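Local coordinates for regulatory protein PCRH (Pseudomonas aeruginosa, PDB 2XCB) that serves as a tetratricopeptide-repeat chaperone of the type III secretion system that binds the chaperone-binding region of the minor translocator PopD, at the interface of chains A and B. Numbering follows the deposited sequence. Chains: chain A/B, Regulatory protein PCRH.

Contact 1: the interface of chains A and B. Residues chain A 36, 39-40; chain B 10, 12-14, 17.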
# COMPACT_ATOMS: atom_id res chain seq x y z
N ASP A 36 -0.37 1.79 12.56
CA ASP A 36 -0.30 1.78 11.08
C ASP A 36 0.64 0.65 10.62
O ASP A 36 0.26 -0.14 9.74
CB ASP A 36 0.16 3.12 10.52
CG ASP A 36 -1.00 4.17 10.41
OD1 ASP A 36 -2.12 4.00 10.95
OD2 ASP A 36 -0.77 5.19 9.76
N LYS A 39 -0.94 -2.90 10.84
CA LYS A 39 -1.94 -3.17 9.80
C LYS A 39 -1.23 -3.49 8.51
O LYS A 39 -1.57 -4.44 7.81
CB LYS A 39 -2.84 -1.95 9.61
CG LYS A 39 -3.73 -1.71 10.76
CD LYS A 39 -4.57 -0.48 10.53
CE LYS A 39 -5.78 -0.53 11.45
NZ LYS A 39 -5.75 0.56 12.41
N ILE A 40 -0.15 -2.76 8.23
CA ILE A 40 0.58 -3.05 7.04
C ILE A 40 1.20 -4.48 7.10
O ILE A 40 1.16 -5.22 6.12
CB ILE A 40 1.71 -2.04 6.76
CG1 ILE A 40 1.15 -0.59 6.68
CG2 ILE A 40 2.41 -2.40 5.47
CD1 ILE A 40 0.24 -0.38 5.55
N LEU B 10 -7.16 -2.83 6.69
CA LEU B 10 -6.38 -1.60 6.62
C LEU B 10 -7.18 -0.35 7.05
O LEU B 10 -6.65 0.76 7.12
CB LEU B 10 -5.83 -1.43 5.19
CG LEU B 10 -4.72 -2.36 4.66
CD1 LEU B 10 -4.98 -2.78 3.23
CD2 LEU B 10 -3.32 -1.77 4.78
N GLY B 12 -8.72 2.73 8.88
CA GLY B 12 -8.29 3.51 10.04
C GLY B 12 -6.84 3.99 10.02
O GLY B 12 -6.35 4.50 11.05
N LEU B 13 -6.16 3.84 8.87
CA LEU B 13 -4.77 4.35 8.70
C LEU B 13 -4.64 5.88 8.81
O LEU B 13 -5.53 6.63 8.40
CB LEU B 13 -4.15 3.88 7.39
CG LEU B 13 -3.93 2.41 7.02
CD1 LEU B 13 -3.51 2.29 5.52
CD2 LEU B 13 -2.93 1.66 7.95
N SER B 14 -3.50 6.37 9.32
CA SER B 14 -3.34 7.81 9.43
C SER B 14 -3.20 8.41 8.04
O SER B 14 -2.91 7.69 7.08
CB SER B 14 -2.07 8.16 10.20
OG SER B 14 -0.94 7.65 9.50
N THR B 17 0.31 7.81 6.50
CA THR B 17 0.42 6.49 5.83
C THR B 17 -0.35 6.44 4.51
O THR B 17 0.19 5.95 3.52
CB THR B 17 -0.02 5.28 6.72
OG1 THR B 17 0.83 5.23 7.86
CG2 THR B 17 0.15 3.92 5.97
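A:Asp36 reaches across to the start of helix 15-30 of chain B, where its carboxylate is received by B:Ser14 and B:Thr17. Followed outward from the backbone, A:Asp36 CB passes 3.5 Å from the hydroxyl OG1 of B:Thr17, and the two side chains run alongside each other in opposite directions. The next carbon, CG, faces both this hydroxyl and the backbone amide of B:Ser14. At the tip the two oxygens play unequal parts. A:Asp36 OD1 lies 3.5 Å from CA of B:Leu13 and has a weak hydrogen bond from B:Ser14 N. A:Asp36 OD2 gathers the stronger bonds: B:Ser14 N comes in on its syn lone pair at 3.0 Å, B:Ser14 OG approaches on the same syn side but tilted 20° from the carboxylate plane, and B:Thr17 OG1 donates from the anti side, tilted 24° from the plane. Both hydroxyl bonds are short, with B:Ser14 OG and B:Thr17 OG1 each 2.5 Å from A:Asp36 OD2. Donors on both sides of one oxygen fix the rotation of the carboxylate, and the nearby helix start would probably favour its charged form.

B:Ser14 is the N-cap of that helix. With chi1 at 61°, its OG sits between backbone N and carbonyl carbon and takes a hydrogen bond from B:Thr17 N, three residues on, while donating to A:Asp36. Beside this polar grip, the CD2 methyl of B:Leu13 lies 3.7 Å from CD of A:Lys39, so the lysine contributes its aliphatic stem here. Further along, CD1 of A:Ile40 touches CD2 of B:Leu10 at 3.9 Å, a lighter contact between two branched side chains that cross obliquely.

Chain A supplies one face of helix 34-47, with A:Asp36 near its beginning; chain B supplies the N-terminal loop segment and the first turn of helix 15-30, close to the start of its helical-repeat fold.

Contact 2: the interface of chains A and B. Residues chain A 24, 28, 40; chain B 16-17, 20-21, 24.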
# COMPACT_ATOMS: atom_id res chain seq x y z
N LEU A 24 7.58 0.42 3.42
CA LEU A 24 6.71 1.42 4.07
C LEU A 24 6.28 1.02 5.50
O LEU A 24 6.28 1.86 6.40
CB LEU A 24 5.46 1.73 3.20
CG LEU A 24 4.27 2.63 3.52
CD1 LEU A 24 3.22 2.61 2.34
CD2 LEU A 24 3.55 2.26 4.80
N GLN A 28 7.28 3.14 8.82
CA GLN A 28 6.32 3.63 9.81
C GLN A 28 6.55 3.04 11.18
O GLN A 28 6.25 3.67 12.20
CB GLN A 28 4.87 3.33 9.41
CG GLN A 28 4.39 3.96 8.13
CD GLN A 28 4.58 5.43 8.14
OE1 GLN A 28 5.71 5.92 7.99
NE2 GLN A 28 3.51 6.16 8.33
N ILE A 40 -0.15 -2.76 8.23
CA ILE A 40 0.58 -3.05 7.04
C ILE A 40 1.20 -4.48 7.10
O ILE A 40 1.16 -5.22 6.12
CB ILE A 40 1.71 -2.04 6.76
CG1 ILE A 40 1.15 -0.59 6.68
CG2 ILE A 40 2.41 -2.40 5.47
CD1 ILE A 40 0.24 -0.38 5.55
N ASP B 16 -0.83 10.30 7.10
CA ASP B 16 0.56 10.23 6.66
C ASP B 16 0.90 8.91 5.99
O ASP B 16 1.67 8.89 5.02
CB ASP B 16 1.56 10.52 7.78
CG ASP B 16 2.98 10.29 7.34
OD1 ASP B 16 3.57 11.21 6.74
OD2 ASP B 16 3.52 9.18 7.58
N THR B 17 0.31 7.81 6.50
CA THR B 17 0.42 6.49 5.83
C THR B 17 -0.35 6.44 4.51
O THR B 17 0.19 5.95 3.52
CB THR B 17 -0.02 5.28 6.72
OG1 THR B 17 0.83 5.23 7.86
CG2 THR B 17 0.15 3.92 5.97
N GLN B 20 1.80 8.12 1.93
CA GLN B 20 2.84 7.23 1.42
C GLN B 20 2.31 6.13 0.52
O GLN B 20 2.97 5.71 -0.47
CB GLN B 20 3.65 6.65 2.59
CG GLN B 20 4.46 7.71 3.36
CD GLN B 20 5.02 7.15 4.68
OE1 GLN B 20 5.49 6.02 4.72
NE2 GLN B 20 4.94 7.94 5.76
N LEU B 21 1.10 5.69 0.80
CA LEU B 21 0.48 4.70 -0.06
C LEU B 21 0.06 5.30 -1.41
O LEU B 21 0.18 4.65 -2.45
CB LEU B 21 -0.74 4.22 0.67
CG LEU B 21 -1.09 2.76 0.73
CD1 LEU B 21 0.18 1.91 0.66
CD2 LEU B 21 -1.89 2.54 2.02
N LEU B 24 3.14 5.45 -3.38
CA LEU B 24 3.53 4.12 -3.84
C LEU B 24 2.78 3.84 -5.13
O LEU B 24 3.38 3.43 -6.14
CB LEU B 24 3.29 3.04 -2.76
CG LEU B 24 3.72 1.57 -2.97
CD1 LEU B 24 4.09 0.94 -1.64
CD2 LEU B 24 2.59 0.77 -3.51
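Between A:Leu24 and B:Leu21 the two copies of helix 15-30 pack closely. The methyls A:Leu24 CD1 and B:Leu21 CD1 meet at 3.5 Å, with the side chains roughly perpendicular. A:Leu24 has CG anti to its own backbone N (chi1 176°), which throws both methyls toward chain B: CD1 enters beside B:Leu21 and the CB of B:Gln20, while A:Leu24 CD2 reaches the CG2 methyl of B:Thr17 at 4.0 Å. This leucine therefore lies across the partner helix and touches B:Thr17, B:Gln20 and B:Leu21, which share one face of it.

The packing thins toward the margins. B:Leu24 CD1 stays 4.4 Å from A:Leu24 CD1, and A:Ile40 presents CD1 to B:Thr17 CG2 at 4.3 Å; each buries little surface here. These two are looser neighbours of the closely fitted leucine pair.

On another flank the contact turns polar, and A:Gln28 organises it. A bend at chi2 (-54°) brings its amide against the first turns of the partner helix. A:Gln28 NE2 donates to the B:Thr17 hydroxyl OG1 at 2.9 Å and to the B:Asp16 carboxylate oxygen OD2 at 3.1 Å, both acceptors being tilted somewhat from the amide plane. The carboxylate is nearly coplanar with that amide and is met almost along the C-O axis of OD2. Two acceptors on one nitrogen support the assignment of the amide's N and O ends and hold it against flipping.

The other end of the amide is gripped less ideally. B:Gln20 comes from the opposite direction with its amide plane almost at right angles, 85° from that of A:Gln28. B:Gln20 NE2 donates to A:Gln28 OE1 at 3.1 Å, with the acceptor close to the donor's own amide plane, but the nitrogen stands above the acceptor's carbonyl plane and off its lone pairs.

The C-alpha centres of contact 1 and contact 2 lie about 8 Å apart, and the two share A:Ile40 and B:Thr17. The threonine hydroxyl is the junction: it donates to the aspartate in contact 1 and accepts from the glutamine amide in contact 2, so helices 15-30 and 34-47 of chain A are tied to the same point on chain B. Together the contacts form one continuous patch, repeated with the chains exchanged by the two-fold symmetry. This joins the N-terminal ends of the two molecules in the deposited pair, which may or may not be the dimer that operates in the cell.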